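Local coordinates for ABC transporter sugar binding protein (Xanthomonas axonopodis pv. citri, PDB 3UOR), which probably binds maltose or related sugars in the periplasm and hands them to an ABC transporter for import, at residues F34-M37 / V43-E46; I58-Q63 / W318-Y323; A186-L191 / T245-V250; Y230-M233 / G237-P240. All coordinates share one frame; numbering follows the deposited sequence.

Interaction 1 (F34-M37 / V43-E46); sequences FWAM and VVAE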
loop_
_atom_site.group_PDB
_atom_site.type_symbol
_atom_site.label_atom_id
_atom_site.label_comp_id
_atom_site.label_asym_id
_atom_site.label_seq_id
_atom_site.Cartn_x
_atom_site.Cartn_y
_atom_site.Cartn_z
ATOM N N PHE A 34 13.997 13.646 -13.372
ATOM C CA PHE A 34 13.165 12.616 -12.766
ATOM C C PHE A 34 13.485 12.535 -11.270
ATOM O O PHE A 34 14.594 12.164 -10.887
ATOM C CB PHE A 34 13.474 11.282 -13.460
ATOM C CG PHE A 34 12.747 10.100 -12.893
ATOM C CD1 PHE A 34 11.618 10.257 -12.109
ATOM C CD2 PHE A 34 13.191 8.821 -13.168
ATOM C CE1 PHE A 34 10.950 9.155 -11.590
ATOM C CE2 PHE A 34 12.532 7.718 -12.661
ATOM C CZ PHE A 34 11.404 7.885 -11.869
ATOM N N TRP A 35 12.526 12.904 -10.430
ATOM C CA TRP A 35 12.699 12.796 -8.982
ATOM C C TRP A 35 12.069 11.512 -8.459
ATOM O O TRP A 35 10.928 11.203 -8.784
ATOM C CB TRP A 35 12.045 13.968 -8.269
ATOM C CG TRP A 35 12.696 15.271 -8.485
ATOM C CD1 TRP A 35 13.746 15.547 -9.314
ATOM C CD2 TRP A 35 12.340 16.508 -7.858
ATOM N NE1 TRP A 35 14.064 16.886 -9.240
ATOM C CE2 TRP A 35 13.214 17.493 -8.350
ATOM C CE3 TRP A 35 11.360 16.875 -6.926
ATOM C CZ2 TRP A 35 13.139 18.823 -7.942
ATOM C CZ3 TRP A 35 11.291 18.184 -6.519
ATOM C CH2 TRP A 35 12.172 19.148 -7.030
ATOM N N ALA A 36 12.815 10.771 -7.645
ATOM C CA ALA A 36 12.326 9.531 -7.064
ATOM C C ALA A 36 12.847 9.468 -5.631
ATOM O O ALA A 36 13.717 10.255 -5.266
ATOM C CB ALA A 36 12.815 8.360 -7.872
ATOM N N MET A 37 12.321 8.554 -4.819
ATOM C CA MET A 37 12.617 8.556 -3.381
ATOM C C MET A 37 13.291 7.293 -2.856
ATOM O O MET A 37 12.786 6.187 -3.049
ATOM C CB MET A 37 11.341 8.762 -2.572
ATOM C CG MET A 37 10.750 10.152 -2.661
ATOM S SD MET A 37 9.794 10.338 -4.162
ATOM C CE MET A 37 8.905 11.859 -3.840
ATOM N N VAL A 43 17.605 2.203 -7.410
ATOM C CA VAL A 43 17.351 1.124 -8.335
ATOM C C VAL A 43 16.884 1.650 -9.692
ATOM O O VAL A 43 17.399 1.228 -10.727
ATOM C CB VAL A 43 16.334 0.135 -7.752
ATOM C CG1 VAL A 43 16.072 -0.985 -8.726
ATOM C CG2 VAL A 43 16.855 -0.418 -6.446
ATOM N N VAL A 44 15.931 2.581 -9.707
ATOM C CA VAL A 44 15.455 3.077 -10.999
ATOM C C VAL A 44 16.586 3.760 -11.769
ATOM O O VAL A 44 16.557 3.798 -12.993
ATOM C CB VAL A 44 14.227 4.012 -10.902
ATOM C CG1 VAL A 44 14.652 5.433 -10.508
ATOM C CG2 VAL A 44 13.486 4.044 -12.248
ATOM N N ALA A 45 17.587 4.290 -11.065
ATOM C CA ALA A 45 18.728 4.899 -11.754
ATOM C C ALA A 45 19.497 3.852 -12.566
ATOM O O ALA A 45 20.019 4.159 -13.637
ATOM C CB ALA A 45 19.655 5.610 -10.771
ATOM N N GLU A 46 19.557 2.615 -12.076
ATOM C CA GLU A 46 20.224 1.549 -12.835
ATOM C C GLU A 46 19.436 1.286 -14.102
ATOM O O GLU A 46 19.998 1.124 -15.189
ATOM C CB GLU A 46 20.269 0.254 -12.046
ATOM C CG GLU A 46 21.068 0.313 -10.783
ATOM C CD GLU A 46 21.012 -1.003 -10.048
ATOM O OE1 GLU A 46 20.813 -0.968 -8.820
ATOM O OE2 GLU A 46 21.141 -2.065 -10.702
#

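Interaction 2 (I58-Q63 / W318-Y323); sequences IHVDVQ and WKLIEY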
loop_
_atom_site.group_PDB
_atom_site.type_symbol
_atom_site.label_atom_id
_atom_site.label_comp_id
_atom_site.label_asym_id
_atom_site.label_seq_id
_atom_site.Cartn_x
_atom_site.Cartn_y
_atom_site.Cartn_z
ATOM N N ILE A 58 18.082 11.147 -25.449
ATOM C CA ILE A 58 17.467 11.489 -24.168
ATOM C C ILE A 58 18.411 11.228 -23.005
ATOM O O ILE A 58 18.910 10.119 -22.839
ATOM C CB ILE A 58 16.175 10.683 -23.937
ATOM C CG1 ILE A 58 15.116 11.056 -24.976
ATOM C CG2 ILE A 58 15.638 10.931 -22.547
ATOM C CD1 ILE A 58 13.976 10.067 -25.062
ATOM N N HIS A 59 18.667 12.260 -22.210
ATOM C CA HIS A 59 19.377 12.089 -20.950
ATOM C C HIS A 59 18.384 12.202 -19.797
ATOM O O HIS A 59 17.528 13.087 -19.788
ATOM C CB HIS A 59 20.496 13.120 -20.792
ATOM C CG HIS A 59 20.997 13.259 -19.386
ATOM N ND1 HIS A 59 21.562 12.212 -18.689
ATOM C CD2 HIS A 59 21.021 14.323 -18.549
ATOM C CE1 HIS A 59 21.906 12.624 -17.480
ATOM N NE2 HIS A 59 21.591 13.902 -17.371
ATOM N N VAL A 60 18.491 11.288 -18.839
ATOM C CA VAL A 60 17.624 11.302 -17.672
ATOM C C VAL A 60 18.434 11.616 -16.420
ATOM O O VAL A 60 19.338 10.864 -16.044
ATOM C CB VAL A 60 16.919 9.956 -17.467
ATOM C CG1 VAL A 60 16.015 10.044 -16.259
ATOM C CG2 VAL A 60 16.136 9.559 -18.717
ATOM N N ASP A 61 18.110 12.733 -15.784
ATOM C CA ASP A 61 18.780 13.117 -14.559
ATOM C C ASP A 61 17.948 12.651 -13.379
ATOM O O ASP A 61 16.924 13.256 -13.053
ATOM C CB ASP A 61 18.976 14.633 -14.516
ATOM C CG ASP A 61 19.485 15.119 -13.172
ATOM O OD1 ASP A 61 20.116 14.322 -12.441
ATOM O OD2 ASP A 61 19.244 16.300 -12.843
ATOM N N VAL A 62 18.379 11.565 -12.747
ATOM C CA VAL A 62 17.641 11.017 -11.611
ATOM C C VAL A 62 18.119 11.617 -10.290
ATOM O O VAL A 62 19.302 11.546 -9.951
ATOM C CB VAL A 62 17.726 9.479 -11.548
ATOM C CG1 VAL A 62 16.969 8.961 -10.338
ATOM C CG2 VAL A 62 17.161 8.862 -12.818
ATOM N N GLN A 63 17.193 12.226 -9.559
ATOM C CA GLN A 63 17.488 12.799 -8.253
ATOM C C GLN A 63 16.815 11.957 -7.189
ATOM O O GLN A 63 15.622 11.646 -7.291
ATOM C CB GLN A 63 16.976 14.239 -8.158
ATOM C CG GLN A 63 17.885 15.284 -8.782
ATOM C CD GLN A 63 19.046 15.649 -7.876
ATOM O OE1 GLN A 63 20.159 15.145 -8.037
ATOM N NE2 GLN A 63 18.786 16.523 -6.905
ATOM N N TRP A 318 7.034 11.191 -21.240
ATOM C CA TRP A 318 6.136 10.066 -21.386
ATOM C C TRP A 318 6.891 8.795 -21.768
ATOM O O TRP A 318 6.591 7.720 -21.266
ATOM C CB TRP A 318 5.056 10.327 -22.427
ATOM C CG TRP A 318 4.352 9.053 -22.735
ATOM C CD1 TRP A 318 4.450 8.310 -23.876
ATOM C CD2 TRP A 318 3.492 8.322 -21.854
ATOM N NE1 TRP A 318 3.677 7.171 -23.770
ATOM C CE2 TRP A 318 3.078 7.160 -22.538
ATOM C CE3 TRP A 318 3.011 8.550 -20.559
ATOM C CZ2 TRP A 318 2.210 6.229 -21.970
ATOM C CZ3 TRP A 318 2.155 7.627 -19.998
ATOM C CH2 TRP A 318 1.761 6.478 -20.703
ATOM N N LYS A 319 7.859 8.905 -22.670
ATOM C CA LYS A 319 8.608 7.715 -23.101
ATOM C C LYS A 319 9.299 7.043 -21.921
ATOM O O LYS A 319 9.359 5.818 -21.840
ATOM C CB LYS A 319 9.645 8.060 -24.182
ATOM C CG LYS A 319 9.050 8.420 -25.544
ATOM C CD LYS A 319 10.159 8.811 -26.517
ATOM C CE LYS A 319 9.634 9.148 -27.915
ATOM N NZ LYS A 319 9.460 7.926 -28.751
ATOM N N LEU A 320 9.835 7.845 -21.010
ATOM C CA LEU A 320 10.468 7.291 -19.827
ATOM C C LEU A 320 9.453 6.507 -18.988
ATOM O O LEU A 320 9.758 5.430 -18.468
ATOM C CB LEU A 320 11.120 8.394 -18.994
ATOM C CG LEU A 320 11.518 7.967 -17.593
ATOM C CD1 LEU A 320 12.514 6.834 -17.637
ATOM C CD2 LEU A 320 12.079 9.146 -16.830
ATOM N N ILE A 321 8.239 7.028 -18.875
ATOM C CA ILE A 321 7.239 6.393 -18.021
ATOM C C ILE A 321 6.767 5.099 -18.654
ATOM O O ILE A 321 6.543 4.087 -17.975
ATOM C CB ILE A 321 6.033 7.302 -17.764
ATOM C CG1 ILE A 321 6.410 8.430 -16.799
ATOM C CG2 ILE A 321 4.904 6.510 -17.148
ATOM C CD1 ILE A 321 5.254 9.335 -16.476
ATOM N N GLU A 322 6.647 5.143 -19.972
ATOM C CA GLU A 322 6.242 4.000 -20.757
ATOM C C GLU A 322 7.270 2.897 -20.616
ATOM O O GLU A 322 6.907 1.739 -20.437
ATOM C CB GLU A 322 6.111 4.404 -22.221
ATOM C CG GLU A 322 5.353 3.402 -23.048
ATOM C CD GLU A 322 5.227 3.840 -24.495
ATOM O OE1 GLU A 322 6.256 3.850 -25.200
ATOM O OE2 GLU A 322 4.107 4.166 -24.923
ATOM N N TYR A 323 8.550 3.261 -20.688
ATOM C CA TYR A 323 9.644 2.304 -20.506
ATOM C C TYR A 323 9.512 1.608 -19.151
ATOM O O TYR A 323 9.612 0.382 -19.059
ATOM C CB TYR A 323 11.001 3.010 -20.611
ATOM C CG TYR A 323 12.193 2.142 -20.253
ATOM C CD1 TYR A 323 12.783 1.307 -21.194
ATOM C CD2 TYR A 323 12.730 2.169 -18.976
ATOM C CE1 TYR A 323 13.875 0.515 -20.860
ATOM C CE2 TYR A 323 13.812 1.381 -18.628
ATOM C CZ TYR A 323 14.380 0.557 -19.567
ATOM O OH TYR A 323 15.456 -0.221 -19.198
#

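Interaction 3 (A186-L191 / T245-V250); sequences AILMPL and TQVSNV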
loop_
_atom_site.group_PDB
_atom_site.type_symbol
_atom_site.label_atom_id
_atom_site.label_comp_id
_atom_site.label_asym_id
_atom_site.label_seq_id
_atom_site.Cartn_x
_atom_site.Cartn_y
_atom_site.Cartn_z
ATOM N N ALA A 186 -0.347 -15.615 18.116
ATOM C CA ALA A 186 -0.670 -16.080 16.778
ATOM C C ALA A 186 -0.177 -15.089 15.711
ATOM O O ALA A 186 0.380 -15.493 14.700
ATOM C CB ALA A 186 -2.164 -16.324 16.646
ATOM N N ILE A 187 -0.354 -13.790 15.949
ATOM C CA ILE A 187 -0.083 -12.795 14.910
ATOM C C ILE A 187 0.465 -11.494 15.486
ATOM O O ILE A 187 0.058 -11.063 16.570
ATOM C CB ILE A 187 -1.365 -12.470 14.112
ATOM C CG1 ILE A 187 -1.068 -11.549 12.925
ATOM C CG2 ILE A 187 -2.400 -11.817 15.016
ATOM C CD1 ILE A 187 -2.277 -11.402 11.987
ATOM N N LEU A 188 1.383 -10.877 14.750
ATOM C CA LEU A 188 1.922 -9.573 15.101
ATOM C C LEU A 188 1.371 -8.467 14.191
ATOM O O LEU A 188 1.546 -8.507 12.970
ATOM C CB LEU A 188 3.453 -9.583 15.012
ATOM C CG LEU A 188 4.074 -8.193 15.163
ATOM C CD1 LEU A 188 3.842 -7.674 16.571
ATOM C CD2 LEU A 188 5.562 -8.205 14.833
ATOM N N MET A 189 0.699 -7.498 14.806
ATOM C CA MET A 189 0.180 -6.312 14.145
ATOM C C MET A 189 0.493 -5.132 15.064
ATOM O O MET A 189 -0.280 -4.836 15.979
ATOM C CB MET A 189 -1.345 -6.394 13.988
ATOM C CG MET A 189 -1.868 -7.585 13.195
ATOM S SD MET A 189 -3.651 -7.491 12.886
ATOM C CE MET A 189 -4.286 -7.658 14.586
ATOM N N PRO A 190 1.628 -4.459 14.838
ATOM C CA PRO A 190 2.041 -3.370 15.737
ATOM C C PRO A 190 0.989 -2.271 15.825
ATOM O O PRO A 190 0.523 -1.801 14.799
ATOM C CB PRO A 190 3.320 -2.839 15.091
ATOM C CG PRO A 190 3.814 -3.963 14.232
ATOM C CD PRO A 190 2.577 -4.666 13.733
ATOM N N LEU A 191 0.636 -1.870 17.045
ATOM C CA LEU A 191 -0.447 -0.918 17.293
ATOM C C LEU A 191 -0.183 0.505 16.780
ATOM O O LEU A 191 -1.107 1.312 16.684
ATOM C CB LEU A 191 -0.752 -0.880 18.791
ATOM C CG LEU A 191 -1.520 -2.094 19.318
ATOM C CD1 LEU A 191 -1.535 -2.131 20.840
ATOM C CD2 LEU A 191 -2.940 -2.093 18.765
ATOM N N THR A 245 8.276 -0.491 18.093
ATOM C CA THR A 245 9.450 -0.194 18.899
ATOM C C THR A 245 9.614 -1.190 20.048
ATOM O O THR A 245 10.724 -1.412 20.535
ATOM C CB THR A 245 9.377 1.241 19.455
ATOM O OG1 THR A 245 10.385 1.416 20.454
ATOM C CG2 THR A 245 8.012 1.507 20.078
ATOM N N GLN A 246 8.502 -1.792 20.472
ATOM C CA GLN A 246 8.508 -2.752 21.576
ATOM C C GLN A 246 8.849 -4.146 21.099
ATOM O O GLN A 246 9.031 -5.049 21.907
ATOM C CB GLN A 246 7.150 -2.798 22.270
ATOM C CG GLN A 246 6.659 -1.466 22.759
ATOM C CD GLN A 246 5.319 -1.589 23.430
ATOM O OE1 GLN A 246 4.297 -1.186 22.877
ATOM N NE2 GLN A 246 5.309 -2.166 24.628
ATOM N N VAL A 247 8.906 -4.331 19.786
ATOM C CA VAL A 247 9.381 -5.593 19.239
ATOM C C VAL A 247 10.877 -5.454 18.995
ATOM O O VAL A 247 11.331 -4.428 18.485
ATOM C CB VAL A 247 8.654 -5.962 17.931
ATOM C CG1 VAL A 247 9.086 -7.343 17.458
ATOM C CG2 VAL A 247 7.154 -5.922 18.154
ATOM N N SER A 248 11.652 -6.463 19.377
ATOM C CA SER A 248 13.097 -6.373 19.184
ATOM C C SER A 248 13.435 -6.340 17.687
ATOM O O SER A 248 13.973 -5.348 17.180
ATOM C CB SER A 248 13.831 -7.511 19.909
ATOM O OG SER A 248 13.297 -8.777 19.565
ATOM N N ASN A 249 13.080 -7.413 16.987
ATOM C CA ASN A 249 13.379 -7.553 15.571
ATOM C C ASN A 249 12.314 -8.429 14.901
ATOM O O ASN A 249 12.208 -9.615 15.219
ATOM C CB ASN A 249 14.765 -8.171 15.426
ATOM C CG ASN A 249 15.169 -8.356 13.993
ATOM O OD1 ASN A 249 14.578 -9.154 13.265
ATOM N ND2 ASN A 249 16.191 -7.621 13.573
ATOM N N VAL A 250 11.519 -7.857 13.990
ATOM C CA VAL A 250 10.344 -8.576 13.489
ATOM C C VAL A 250 10.719 -9.877 12.806
ATOM O O VAL A 250 9.985 -10.851 12.893
ATOM C CB VAL A 250 9.448 -7.726 12.565
ATOM C CG1 VAL A 250 8.904 -6.514 13.324
ATOM C CG2 VAL A 250 10.211 -7.294 11.309
#

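Interaction 4 (Y230-M233 / G237-P240); sequences YDNM and GWAP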
loop_
_atom_site.group_PDB
_atom_site.type_symbol
_atom_site.label_atom_id
_atom_site.label_comp_id
_atom_site.label_asym_id
_atom_site.label_seq_id
_atom_site.Cartn_x
_atom_site.Cartn_y
_atom_site.Cartn_z
ATOM N N TYR A 230 -10.573 -6.517 14.393
ATOM C CA TYR A 230 -9.217 -6.111 14.753
ATOM C C TYR A 230 -8.994 -6.067 16.291
ATOM O O TYR A 230 -8.039 -6.647 16.811
ATOM C CB TYR A 230 -8.946 -4.739 14.119
ATOM C CG TYR A 230 -7.633 -4.084 14.472
ATOM C CD1 TYR A 230 -6.464 -4.395 13.769
ATOM C CD2 TYR A 230 -7.561 -3.101 15.463
ATOM C CE1 TYR A 230 -5.260 -3.758 14.062
ATOM C CE2 TYR A 230 -6.355 -2.466 15.768
ATOM C CZ TYR A 230 -5.213 -2.793 15.053
ATOM O OH TYR A 230 -4.012 -2.179 15.320
ATOM N N ASP A 231 -9.872 -5.394 17.019
ATOM C CA ASP A 231 -9.732 -5.315 18.485
ATOM C C ASP A 231 -9.782 -6.713 19.113
ATOM O O ASP A 231 -8.997 -7.044 20.011
ATOM C CB ASP A 231 -10.840 -4.441 19.059
ATOM C CG ASP A 231 -10.705 -4.225 20.559
ATOM O OD1 ASP A 231 -9.562 -4.165 21.068
ATOM O OD2 ASP A 231 -11.755 -4.086 21.217
ATOM N N ASN A 232 -10.693 -7.548 18.625
ATOM C CA ASN A 232 -10.857 -8.890 19.187
ATOM C C ASN A 232 -9.551 -9.689 19.240
ATOM O O ASN A 232 -9.337 -10.448 20.172
ATOM C CB ASN A 232 -11.920 -9.678 18.417
ATOM C CG ASN A 232 -12.221 -11.013 19.060
ATOM O OD1 ASN A 232 -12.704 -11.078 20.189
ATOM N ND2 ASN A 232 -11.949 -12.092 18.340
ATOM N N MET A 233 -8.688 -9.532 18.238
ATOM C CA MET A 233 -7.444 -10.302 18.193
ATOM C C MET A 233 -6.528 -9.974 19.376
ATOM O O MET A 233 -5.835 -10.843 19.885
ATOM C CB MET A 233 -6.678 -10.043 16.886
ATOM C CG MET A 233 -7.432 -10.480 15.616
ATOM S SD MET A 233 -6.338 -10.458 14.168
ATOM C CE MET A 233 -7.535 -9.981 12.931
ATOM N N GLY A 237 -5.857 -12.383 23.057
ATOM C CA GLY A 237 -4.468 -12.738 23.266
ATOM C C GLY A 237 -3.854 -13.364 22.021
ATOM O O GLY A 237 -2.807 -14.016 22.109
ATOM N N TRP A 238 -4.493 -13.180 20.865
ATOM C CA TRP A 238 -3.953 -13.735 19.610
ATOM C C TRP A 238 -2.821 -12.844 19.111
ATOM O O TRP A 238 -1.796 -13.335 18.624
ATOM C CB TRP A 238 -5.033 -13.891 18.534
ATOM C CG TRP A 238 -6.136 -14.810 18.936
ATOM C CD1 TRP A 238 -6.059 -15.832 19.823
ATOM C CD2 TRP A 238 -7.486 -14.792 18.455
ATOM N NE1 TRP A 238 -7.275 -16.462 19.929
ATOM C CE2 TRP A 238 -8.171 -15.839 19.100
ATOM C CE3 TRP A 238 -8.178 -14.003 17.531
ATOM C CZ2 TRP A 238 -9.525 -16.106 18.866
ATOM C CZ3 TRP A 238 -9.523 -14.263 17.302
ATOM C CH2 TRP A 238 -10.181 -15.304 17.969
ATOM N N ALA A 239 -3.014 -11.535 19.266
ATOM C CA ALA A 239 -2.027 -10.537 18.900
ATOM C C ALA A 239 -1.551 -9.784 20.137
ATOM O O ALA A 239 -2.372 -9.287 20.894
ATOM C CB ALA A 239 -2.635 -9.557 17.947
ATOM N N PRO A 240 -0.225 -9.650 20.307
ATOM C CA PRO A 240 0.332 -8.916 21.453
ATOM C C PRO A 240 0.004 -7.435 21.373
ATOM O O PRO A 240 -0.086 -6.861 20.277
ATOM C CB PRO A 240 1.845 -9.116 21.300
ATOM C CG PRO A 240 2.045 -9.324 19.798
ATOM C CD PRO A 240 0.825 -10.121 19.380
#

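Interaction 1 (F34-M37 / V43-E46)
Phe34 and Val44 reach for each other from opposite directions, one from a strand and the other from a helix, and they meet most closely at one ring carbon. Phe34 CE2 sits 3.8 Å from Val44 CG1 and also 3.8 Å from Val44 CG2, so the corner of the ring rests against both branches of the valine. The approach to the ring is oblique. It depends on the phenylalanine torsion: with chi1 at 177°, CG is carried away from the backbone N and the ring extends off the strand toward the helix. Val44, with chi1 at 80°, has CG1 between its backbone N and carbonyl carbon and CG2 trans to the N, which leaves both methyls facing the ring. Strand 30-36, helix 39-52 and strand 58-64 form a beta-alpha-beta crossover, and this contact lies where the helix packs on the first of its two parallel strands. Two residues along that strand, Ala36 makes a shorter and looser reach: its CB lies 4.3 Å from Val44 CG1, the same methyl that touches the phenylalanine. Phe34 and Ala36 therefore point to the same side of the sheet, whereas Trp35 between them points to the other, where it packs on Leu74 and Ala77 of helix 67-79 and makes a cation-pi contact with Lys73 of the same helix. All three touching residues are buried. Leu324 of helix 314-324 packs on both Phe34 and Val44, and Leu320 of the same helix also packs on Phe34.

Interaction 2 (I58-Q63 / W318-Y323)
Val60 and Leu320 form the tighter half of a contact between a sheet strand and a helix that is far away in sequence, in the alpha/beta architecture expected of a periplasmic binding protein. The strand, 58-64, belongs to the beta-alpha-beta unit near the N terminus; the helix, 314-324, returns to cover the same sheet after an excursion of more than 250 residues. Val60 CG1 and Leu320 CD2 approach to 4.1 Å, the two side chains crossing obliquely. Leu320 holds CG trans to its backbone N, chi1 166°, and this stretches the fork off the helix toward the strand. Both residues are buried, and Phe51 of helix 39-52 lies against each. The other half is looser and nearer the solvent. Here partly exposed Ile58 meets exposed Lys319 through aliphatic carbons alone. The lysine leaves its helix in the direction of the strand, but its chain then runs on past the isoleucine, taking the charged end away. The touch is therefore made midway along the side chain and carries no polar component. Val60 and Ile58, two apart on the strand, share one side of the sheet, and the contact thins out toward Ile58, at the start of the strand. Tyr323, a turn along the helix from Lys319, hydrogen-bonds through its hydroxyl to Asp50 OD1, giving the helix a polar link to helix 39-52. At the loose side, the closest approach is Ile58 CD1 to Lys319 CD, 4.3 Å.

Interaction 3 (A186-L191 / T245-V250)
Leu188 divides its fork between two valines of the opposite segment. Its CD1 meets Val247 CG2 at 4.1 Å, the side chains reaching toward each other tip to tip. CD2 lies 4.0 Å from Val250 CG1, and here the side chains lie at about a right angle. With the leucine chi1 at 171°, the branch point stands where its two methyls can spread apart, one to each valine. On the other side, the two valines straddle the start of helix 250-256: Val247 belongs to the incoming loop and Val250 to the first turn. Between them Asn249 takes the N-cap position, its OD1 accepting from Tyr252 N. The strand pairs in parallel with 259-264, whose Tyr262 packs on both Leu188 and Val250, so the contact fits the loop and helix start against the border of the sheet. Val242 closes in as well, touching Leu188 and Val247. All three residues that touch are buried and meet only through methyl groups. Such a contact has no directional bond to fix it; its strength probably comes from dispersion and the exclusion of water, and its geometry from the shape of the branched side chains.

Interaction 4 (Y230-M233 / G237-P240)
Two hydrogen bonds from the backbone of 237-240 converge on a single acceptor, Met233 O. Trp238 N donates over 2.9 Å and arrives nearly in line with the C=O bond, although its own N-H is well bent, at 130°. Ala239 N donates over 3.0 Å and is the straighter of the two at the hydrogen, 162°, yet it comes from above the carbonyl plane. A carbonyl near the end of the helix, where the regular partners run out, is thereby gripped twice. The bond from Trp238 belongs to a Schellman motif that ends helix 221-235: Gly237, with its positive phi, reverses the chain so that the following amides fold back on the last turn.

The apolar contacts follow from the same reversal. Trp238 CE3 lies 4.1 Å from Met233 CG, the methionine crossing the indole at about a right angle, and Met233 CB faces Ala239 CB at 4.2 Å. Met173 of helix 166-180 packs on both the methionine and the tryptophan.

A polar group meets the far end of the indole. Asn232 ND2 stands 3.4 Å from Trp238 CZ3, in an oblique approach, with amide and ring planes 88° apart. The asparagine holds CG anti to its backbone N, which swings the amide out toward the six-membered ring, and the other end of that amide, OD1, is held by Gln236 NE2.

How the interactions relate
From the N terminus, interaction 1 closes first, a short loop linking strand 30-36 to the helix that follows it. Interaction 2 opens on the next strand and closes only at 318-323, bringing a late helix back to the same sheet; the two touch, with backbone hydrogen bonds joining Phe34 and Ala36 to Gln63. Inside that long loop lies interaction 3, tying strand 187-188 to the loop before helix 250-256, and inside that lies interaction 4, tying the end of helix 221-235 to the chain leaving it, so these three nest and none cross. Interactions 3 and 4 also touch, Trp238 O approaching the amides of Ala186 and Ile187. The centres of interactions 2 and 4 are about 46 Å apart.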